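Local coordinates for condensin complex subunit 3 (Schizosaccharomyces pombe, PDB 5OQR), which serves as a regulatory subunit of the condensin complex, which is required to convert interphase chromatin into mitotic-like condensed chromosomes, at residues C514-P526 and D549-Y562. Residues are numbered along the deposited sequence; the frame is centred on the assembly and turned at random.
Sequences CLLNADLAFENVP and DMLIQHGKAKFTEY
His554 reaches into the turn before helix 518-534 and hydrogen-bonds through NE2 to the carbonyl oxygen of Cys514, where the end of helix 500-514 runs out. The modelled separation of His554 NE2 and Cys514 O, 2.4 Å, is implausibly short, and the exact geometry of this bond is doubtful. Ala518 sits squarely over one face of the imidazole, its CA 3.6 Å from the ring centre in a CH-pi contact, while CG of Gln553 covers the opposite face near the rim. The ring is thus sandwiched between Ala518 of the facing helix and its own neighbour Gln553; an alanine here would probably leave the Cys514 carbonyl without this donor and open a gap beneath Ala518 and Ala521. Next to the imidazole, the methyl of Ala521 packs 3.5 Å from SD of Met550. Met550 then bends at chi3 (-59°), which carries CE to CG2 of Val525. That same CG2 lies 3.7 Å from CD2 of Phe559, and the other branch, CG1, stands over the face of Tyr562. Phe522 meets this tyrosine obliquely, with Tyr562 CE2 above its ring and the two planes 47° apart. At the outer margin Lys558 NZ comes down on Asp519 OD1 from above the carboxylate plane, a 3.2 Å salt bridge. Asn517 caps the helix start, its OD1 accepting from Leu520 N. On the flank by Leu515, whose CD2 touches CB of Asp549, the backbone of the chain of another protein hydrogen-bonds to both oxygens of the Asp549 carboxylate. The two helix segments, roughly antiparallel at 156° with axes 10.8 Å apart, form the helical hairpin of a HEAT repeat in the condensin solenoid.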
ATOM      1  N   CYS A 514     -12.912 -26.140 -21.127  1.00 33.78           N
ATOM      2  CA  CYS A 514     -14.256 -25.584 -21.044  1.00 30.46           C
ATOM      3  C   CYS A 514     -14.277 -24.113 -21.429  1.00 29.21           C
ATOM      4  O   CYS A 514     -15.292 -23.618 -21.926  1.00 32.60           O
ATOM      5  CB  CYS A 514     -14.806 -25.777 -19.634  1.00 23.85           C
ATOM      6  SG  CYS A 514     -15.187 -27.487 -19.243  1.00 30.67           S
ATOM      7  N   LEU A 515     -13.170 -23.399 -21.217  1.00 30.25           N
ATOM      8  CA  LEU A 515     -13.085 -22.004 -21.625  1.00 30.90           C
ATOM      9  C   LEU A 515     -13.013 -21.834 -23.135  1.00 34.75           C
ATOM     10  O   LEU A 515     -13.042 -20.696 -23.614  1.00 38.02           O
ATOM     11  CB  LEU A 515     -11.865 -21.345 -20.982  1.00 28.47           C
ATOM     12  CG  LEU A 515     -11.743 -21.506 -19.467  1.00 28.66           C
ATOM     13  CD1 LEU A 515     -10.501 -20.792 -18.962  1.00 30.88           C
ATOM     14  CD2 LEU A 515     -12.985 -20.992 -18.757  1.00 31.83           C
ATOM     15  N   LEU A 516     -12.913 -22.926 -23.893  1.00 36.55           N
ATOM     16  CA  LEU A 516     -12.854 -22.857 -25.347  1.00 39.59           C
ATOM     17  C   LEU A 516     -14.151 -23.281 -26.020  1.00 36.23           C
ATOM     18  O   LEU A 516     -14.343 -22.976 -27.200  1.00 37.78           O
ATOM     19  CB  LEU A 516     -11.709 -23.734 -25.867  1.00 40.15           C
ATOM     20  CG  LEU A 516     -10.313 -23.343 -25.371  1.00 33.75           C
ATOM     21  CD1 LEU A 516      -9.287 -24.371 -25.791  1.00 32.82           C
ATOM     22  CD2 LEU A 516      -9.923 -21.975 -25.893  1.00 36.39           C
ATOM     23  N   ASN A 517     -15.038 -23.968 -25.305  1.00 33.97           N
ATOM     24  CA  ASN A 517     -16.311 -24.407 -25.865  1.00 39.62           C
ATOM     25  C   ASN A 517     -17.401 -24.185 -24.829  1.00 35.18           C
ATOM     26  O   ASN A 517     -17.332 -24.733 -23.726  1.00 34.30           O
ATOM     27  CB  ASN A 517     -16.253 -25.877 -26.281  1.00 36.79           C
ATOM     28  CG  ASN A 517     -17.329 -26.237 -27.277  1.00 46.89           C
ATOM     29  OD1 ASN A 517     -18.324 -26.872 -26.933  1.00 48.65           O
ATOM     30  ND2 ASN A 517     -17.143 -25.817 -28.522  1.00 63.16           N
ATOM     31  N   ALA A 518     -18.409 -23.388 -25.192  1.00 33.78           N
ATOM     32  CA  ALA A 518     -19.467 -23.048 -24.246  1.00 34.74           C
ATOM     33  C   ALA A 518     -20.336 -24.256 -23.922  1.00 38.52           C
ATOM     34  O   ALA A 518     -20.736 -24.448 -22.768  1.00 37.34           O
ATOM     35  CB  ALA A 518     -20.318 -21.911 -24.806  1.00 35.29           C
ATOM     36  N   ASP A 519     -20.648 -25.079 -24.923  1.00 41.21           N
ATOM     37  CA  ASP A 519     -21.479 -26.252 -24.676  1.00 38.28           C
ATOM     38  C   ASP A 519     -20.767 -27.249 -23.774  1.00 37.88           C
ATOM     39  O   ASP A 519     -21.400 -27.892 -22.930  1.00 41.46           O
ATOM     40  CB  ASP A 519     -21.875 -26.904 -25.999  1.00 46.03           C
ATOM     41  CG  ASP A 519     -23.095 -26.257 -26.628  1.00 58.22           C
ATOM     42  OD1 ASP A 519     -24.094 -26.043 -25.910  1.00 64.84           O
ATOM     43  OD2 ASP A 519     -23.056 -25.956 -27.839  1.00 60.31           O
ATOM     44  N   LEU A 520     -19.450 -27.395 -23.935  1.00 44.17           N
ATOM     45  CA  LEU A 520     -18.697 -28.264 -23.039  1.00 37.13           C
ATOM     46  C   LEU A 520     -18.626 -27.669 -21.640  1.00 35.09           C
ATOM     47  O   LEU A 520     -18.732 -28.392 -20.644  1.00 31.53           O
ATOM     48  CB  LEU A 520     -17.293 -28.499 -23.595  1.00 43.99           C
ATOM     49  CG  LEU A 520     -16.421 -29.495 -22.827  1.00 43.62           C
ATOM     50  CD1 LEU A 520     -17.014 -30.893 -22.873  1.00 38.76           C
ATOM     51  CD2 LEU A 520     -15.015 -29.497 -23.385  1.00 38.06           C
ATOM     52  N   ALA A 521     -18.444 -26.351 -21.546  1.00 38.58           N
ATOM     53  CA  ALA A 521     -18.517 -25.680 -20.254  1.00 28.98           C
ATOM     54  C   ALA A 521     -19.842 -25.973 -19.565  1.00 31.37           C
ATOM     55  O   ALA A 521     -19.876 -26.371 -18.396  1.00 35.52           O
ATOM     56  CB  ALA A 521     -18.327 -24.176 -20.440  1.00 27.87           C
ATOM     57  N   PHE A 522     -20.951 -25.793 -20.287  1.00 35.10           N
ATOM     58  CA  PHE A 522     -22.266 -26.022 -19.699  1.00 34.54           C
ATOM     59  C   PHE A 522     -22.444 -27.478 -19.288  1.00 33.95           C
ATOM     60  O   PHE A 522     -23.063 -27.769 -18.260  1.00 32.57           O
ATOM     61  CB  PHE A 522     -23.356 -25.611 -20.689  1.00 37.67           C
ATOM     62  CG  PHE A 522     -24.747 -25.752 -20.147  1.00 40.57           C
ATOM     63  CD1 PHE A 522     -25.336 -24.718 -19.440  1.00 44.31           C
ATOM     64  CD2 PHE A 522     -25.465 -26.919 -20.339  1.00 36.63           C
ATOM     65  CE1 PHE A 522     -26.614 -24.846 -18.937  1.00 42.91           C
ATOM     66  CE2 PHE A 522     -26.744 -27.051 -19.838  1.00 46.64           C
ATOM     67  CZ  PHE A 522     -27.319 -26.014 -19.137  1.00 39.11           C
ATOM     68  N   GLU A 523     -21.914 -28.407 -20.084  1.00 39.27           N
ATOM     69  CA  GLU A 523     -22.066 -29.824 -19.782  1.00 40.56           C
ATOM     70  C   GLU A 523     -21.328 -30.230 -18.514  1.00 41.37           C
ATOM     71  O   GLU A 523     -21.685 -31.242 -17.903  1.00 41.77           O
ATOM     72  CB  GLU A 523     -21.575 -30.661 -20.963  1.00 46.09           C
ATOM     73  CG  GLU A 523     -21.748 -32.160 -20.785  1.00 66.56           C
ATOM     74  CD  GLU A 523     -21.332 -32.943 -22.019  1.00 85.95           C
ATOM     75  OE1 GLU A 523     -20.940 -32.308 -23.022  1.00 84.82           O
ATOM     76  OE2 GLU A 523     -21.397 -34.192 -21.988  1.00 91.34           O
ATOM     77  N   ASN A 524     -20.321 -29.465 -18.098  1.00 40.54           N
ATOM     78  CA  ASN A 524     -19.492 -29.826 -16.955  1.00 36.77           C
ATOM     79  C   ASN A 524     -19.748 -28.973 -15.722  1.00 38.56           C
ATOM     80  O   ASN A 524     -19.099 -29.197 -14.694  1.00 44.08           O
ATOM     81  CB  ASN A 524     -18.013 -29.740 -17.339  1.00 47.72           C
ATOM     82  CG  ASN A 524     -17.550 -30.946 -18.128  1.00 42.62           C
ATOM     83  OD1 ASN A 524     -17.786 -32.085 -17.732  1.00 39.35           O
ATOM     84  ND2 ASN A 524     -16.901 -30.702 -19.258  1.00 43.82           N
ATOM     85  N   VAL A 525     -20.667 -28.008 -15.785  1.00 37.13           N
ATOM     86  CA  VAL A 525     -21.033 -27.253 -14.585  1.00 32.30           C
ATOM     87  C   VAL A 525     -21.428 -28.191 -13.447  1.00 35.56           C
ATOM     88  O   VAL A 525     -20.930 -28.013 -12.328  1.00 35.33           O
ATOM     89  CB  VAL A 525     -22.116 -26.224 -14.912  1.00 33.45           C
ATOM     90  CG1 VAL A 525     -22.713 -25.634 -13.636  1.00 32.67           C
ATOM     91  CG2 VAL A 525     -21.553 -25.108 -15.773  1.00 28.79           C
ATOM     92  N   PRO A 526     -22.305 -29.178 -13.649  1.00 36.83           N
ATOM     93  CA  PRO A 526     -22.651 -30.080 -12.537  1.00 35.34           C
ATOM     94  C   PRO A 526     -21.443 -30.702 -11.864  1.00 40.61           C
ATOM     95  O   PRO A 526     -21.435 -30.864 -10.637  1.00 42.93           O
ATOM     96  CB  PRO A 526     -23.531 -31.138 -13.216  1.00 33.64           C
ATOM     97  CG  PRO A 526     -24.119 -30.443 -14.386  1.00 44.77           C
ATOM     98  CD  PRO A 526     -23.079 -29.477 -14.865  1.00 40.55           C
ATOM     99  N   ASP A 549     -14.664 -18.257 -14.380  1.00 30.24           N
ATOM    100  CA  ASP A 549     -14.092 -18.002 -15.696  1.00 27.99           C
ATOM    101  C   ASP A 549     -15.034 -18.422 -16.816  1.00 27.75           C
ATOM    102  O   ASP A 549     -15.055 -17.786 -17.873  1.00 30.40           O
ATOM    103  CB  ASP A 549     -12.751 -18.718 -15.826  1.00 38.75           C
ATOM    104  CG  ASP A 549     -11.628 -17.977 -15.126  1.00 45.85           C
ATOM    105  OD1 ASP A 549     -11.923 -17.047 -14.346  1.00 43.35           O
ATOM    106  OD2 ASP A 549     -10.451 -18.323 -15.353  1.00 46.49           O
ATOM    107  N   MET A 550     -15.821 -19.478 -16.610  1.00 26.84           N
ATOM    108  CA  MET A 550     -16.802 -19.864 -17.617  1.00 28.04           C
ATOM    109  C   MET A 550     -17.848 -18.773 -17.814  1.00 29.78           C
ATOM    110  O   MET A 550     -18.284 -18.520 -18.941  1.00 33.71           O
ATOM    111  CB  MET A 550     -17.466 -21.184 -17.225  1.00 30.24           C
ATOM    112  CG  MET A 550     -16.534 -22.382 -17.310  1.00 40.26           C
ATOM    113  SD  MET A 550     -17.357 -23.977 -17.126  1.00 53.64           S
ATOM    114  CE  MET A 550     -18.099 -23.804 -15.523  1.00 28.57           C
ATOM    115  N   LEU A 551     -18.261 -18.112 -16.728  1.00 34.70           N
ATOM    116  CA  LEU A 551     -19.214 -17.013 -16.847  1.00 31.48           C
ATOM    117  C   LEU A 551     -18.602 -15.833 -17.590  1.00 31.20           C
ATOM    118  O   LEU A 551     -19.200 -15.297 -18.529  1.00 33.27           O
ATOM    119  CB  LEU A 551     -19.689 -16.579 -15.461  1.00 30.72           C
ATOM    120  CG  LEU A 551     -20.675 -17.512 -14.757  1.00 33.06           C
ATOM    121  CD1 LEU A 551     -20.802 -17.142 -13.296  1.00 26.14           C
ATOM    122  CD2 LEU A 551     -22.028 -17.462 -15.431  1.00 35.21           C
ATOM    123  N   ILE A 552     -17.410 -15.407 -17.175  1.00 27.42           N
ATOM    124  CA  ILE A 552     -16.762 -14.268 -17.813  1.00 27.85           C
ATOM    125  C   ILE A 552     -16.473 -14.570 -19.277  1.00 31.85           C
ATOM    126  O   ILE A 552     -16.683 -13.725 -20.154  1.00 39.91           O
ATOM    127  CB  ILE A 552     -15.482 -13.894 -17.044  1.00 28.05           C
ATOM    128  CG1 ILE A 552     -15.842 -13.383 -15.650  1.00 34.48           C
ATOM    129  CG2 ILE A 552     -14.677 -12.843 -17.802  1.00 27.86           C
ATOM    130  CD1 ILE A 552     -14.681 -13.359 -14.687  1.00 46.95           C
ATOM    131  N   GLN A 553     -15.983 -15.776 -19.564  1.00 34.87           N
ATOM    132  CA  GLN A 553     -15.613 -16.122 -20.931  1.00 31.53           C
ATOM    133  C   GLN A 553     -16.845 -16.311 -21.805  1.00 29.67           C
ATOM    134  O   GLN A 553     -16.979 -15.670 -22.852  1.00 36.97           O
ATOM    135  CB  GLN A 553     -14.752 -17.388 -20.932  1.00 33.87           C
ATOM    136  CG  GLN A 553     -14.387 -17.918 -22.314  1.00 35.18           C
ATOM    137  CD  GLN A 553     -13.471 -16.984 -23.078  1.00 41.36           C
ATOM    138  OE1 GLN A 553     -12.649 -16.286 -22.490  1.00 35.20           O
ATOM    139  NE2 GLN A 553     -13.610 -16.967 -24.397  1.00 46.46           N
ATOM    140  N   HIS A 554     -17.760 -17.185 -21.390  1.00 27.65           N
ATOM    141  CA  HIS A 554     -18.856 -17.609 -22.250  1.00 32.03           C
ATOM    142  C   HIS A 554     -20.109 -16.758 -22.109  1.00 35.44           C
ATOM    143  O   HIS A 554     -20.968 -16.805 -22.996  1.00 43.63           O
ATOM    144  CB  HIS A 554     -19.208 -19.071 -21.964  1.00 33.42           C
ATOM    145  CG  HIS A 554     -18.110 -20.026 -22.306  1.00 30.02           C
ATOM    146  ND1 HIS A 554     -17.342 -19.895 -23.442  1.00 32.06           N
ATOM    147  CD2 HIS A 554     -17.639 -21.115 -21.657  1.00 28.25           C
ATOM    148  CE1 HIS A 554     -16.452 -20.868 -23.483  1.00 35.64           C
ATOM    149  NE2 HIS A 554     -16.611 -21.622 -22.412  1.00 38.79           N
ATOM    150  N   GLY A 555     -20.241 -16.002 -21.033  1.00 37.15           N
ATOM    151  CA  GLY A 555     -21.369 -15.114 -20.868  1.00 31.06           C
ATOM    152  C   GLY A 555     -22.274 -15.541 -19.723  1.00 33.83           C
ATOM    153  O   GLY A 555     -22.256 -16.683 -19.257  1.00 35.86           O
ATOM    154  N   LYS A 556     -23.089 -14.588 -19.276  1.00 45.15           N
ATOM    155  CA  LYS A 556     -23.993 -14.807 -18.154  1.00 36.04           C
ATOM    156  C   LYS A 556     -25.205 -15.637 -18.558  1.00 34.91           C
ATOM    157  O   LYS A 556     -25.642 -16.513 -17.804  1.00 39.95           O
ATOM    158  CB  LYS A 556     -24.437 -13.455 -17.600  1.00 37.56           C
ATOM    159  CG  LYS A 556     -25.099 -13.496 -16.244  1.00 37.77           C
ATOM    160  CD  LYS A 556     -25.946 -12.254 -16.005  1.00 39.97           C
ATOM    161  CE  LYS A 556     -25.216 -10.969 -16.382  1.00 32.31           C
ATOM    162  NZ  LYS A 556     -26.016  -9.762 -16.057  1.00 40.00           N
ATOM    163  N   ALA A 557     -25.755 -15.379 -19.745  1.00 35.04           N
ATOM    164  CA  ALA A 557     -27.017 -15.989 -20.145  1.00 34.55           C
ATOM    165  C   ALA A 557     -26.903 -17.488 -20.377  1.00 41.04           C
ATOM    166  O   ALA A 557     -27.919 -18.187 -20.319  1.00 37.66           O
ATOM    167  CB  ALA A 557     -27.540 -15.315 -21.413  1.00 42.48           C
ATOM    168  N   LYS A 558     -25.699 -17.997 -20.640  1.00 49.98           N
ATOM    169  CA  LYS A 558     -25.551 -19.412 -20.963  1.00 36.66           C
ATOM    170  C   LYS A 558     -25.844 -20.303 -19.763  1.00 38.17           C
ATOM    171  O   LYS A 558     -26.262 -21.451 -19.940  1.00 45.25           O
ATOM    172  CB  LYS A 558     -24.142 -19.680 -21.491  1.00 37.43           C
ATOM    173  CG  LYS A 558     -23.896 -21.113 -21.966  1.00 41.61           C
ATOM    174  CD  LYS A 558     -24.202 -21.284 -23.443  1.00 43.58           C
ATOM    175  CE  LYS A 558     -24.155 -22.751 -23.847  1.00 42.95           C
ATOM    176  NZ  LYS A 558     -24.303 -22.946 -25.314  1.00 40.34           N
ATOM    177  N   PHE A 559     -25.645 -19.800 -18.542  1.00 45.03           N
ATOM    178  CA  PHE A 559     -25.681 -20.635 -17.346  1.00 49.25           C
ATOM    179  C   PHE A 559     -26.811 -20.263 -16.393  1.00 42.62           C
ATOM    180  O   PHE A 559     -26.737 -20.578 -15.202  1.00 36.52           O
ATOM    181  CB  PHE A 559     -24.339 -20.556 -16.618  1.00 36.72           C
ATOM    182  CG  PHE A 559     -23.160 -20.830 -17.498  1.00 32.43           C
ATOM    183  CD1 PHE A 559     -22.489 -19.794 -18.119  1.00 35.65           C
ATOM    184  CD2 PHE A 559     -22.725 -22.125 -17.712  1.00 35.45           C
ATOM    185  CE1 PHE A 559     -21.404 -20.045 -18.932  1.00 34.79           C
ATOM    186  CE2 PHE A 559     -21.642 -22.380 -18.525  1.00 24.39           C
ATOM    187  CZ  PHE A 559     -20.982 -21.341 -19.135  1.00 25.31           C
ATOM    188  N   THR A 560     -27.863 -19.608 -16.886  1.00 49.25           N
ATOM    189  CA  THR A 560     -28.932 -19.163 -16.002  1.00 51.46           C
ATOM    190  C   THR A 560     -29.654 -20.323 -15.328  1.00 46.21           C
ATOM    191  O   THR A 560     -30.298 -20.116 -14.294  1.00 50.46           O
ATOM    192  CB  THR A 560     -29.931 -18.304 -16.778  1.00 55.15           C
ATOM    193  OG1 THR A 560     -29.906 -18.665 -18.164  1.00 64.84           O
ATOM    194  CG2 THR A 560     -29.588 -16.828 -16.630  1.00 55.12           C
ATOM    195  N   GLU A 561     -29.560 -21.535 -15.879  1.00 48.99           N
ATOM    196  CA  GLU A 561     -30.155 -22.694 -15.220  1.00 46.59           C
ATOM    197  C   GLU A 561     -29.430 -23.015 -13.923  1.00 43.67           C
ATOM    198  O   GLU A 561     -30.034 -23.554 -12.989  1.00 45.98           O
ATOM    199  CB  GLU A 561     -30.126 -23.916 -16.137  1.00 66.01           C
ATOM    200  CG  GLU A 561     -30.857 -23.761 -17.457  1.00 88.67           C
ATOM    201  CD  GLU A 561     -30.049 -22.991 -18.483  1.00 90.02           C
ATOM    202  OE1 GLU A 561     -29.447 -21.958 -18.122  1.00 67.02           O
ATOM    203  OE2 GLU A 561     -30.003 -23.426 -19.649  1.00107.55           O
ATOM    204  N   TYR A 562     -28.138 -22.703 -13.853  1.00 44.32           N
ATOM    205  CA  TYR A 562     -27.324 -22.960 -12.676  1.00 45.27           C
ATOM    206  C   TYR A 562     -27.057 -21.689 -11.878  1.00 42.07           C
ATOM    207  O   TYR A 562     -26.156 -21.667 -11.036  1.00 44.04           O
ATOM    208  CB  TYR A 562     -26.007 -23.615 -13.093  1.00 43.53           C
ATOM    209  CG  TYR A 562     -26.185 -24.899 -13.871  1.00 34.70           C
ATOM    210  CD1 TYR A 562     -26.728 -26.026 -13.274  1.00 38.29           C
ATOM    211  CD2 TYR A 562     -25.803 -24.986 -15.202  1.00 38.35           C
ATOM    212  CE1 TYR A 562     -26.890 -27.201 -13.979  1.00 38.79           C
ATOM    213  CE2 TYR A 562     -25.957 -26.158 -15.914  1.00 39.77           C
ATOM    214  CZ  TYR A 562     -26.502 -27.262 -15.297  1.00 39.90           C
ATOM    215  OH  TYR A 562     -26.664 -28.433 -16.000  1.00 49.73           O
TER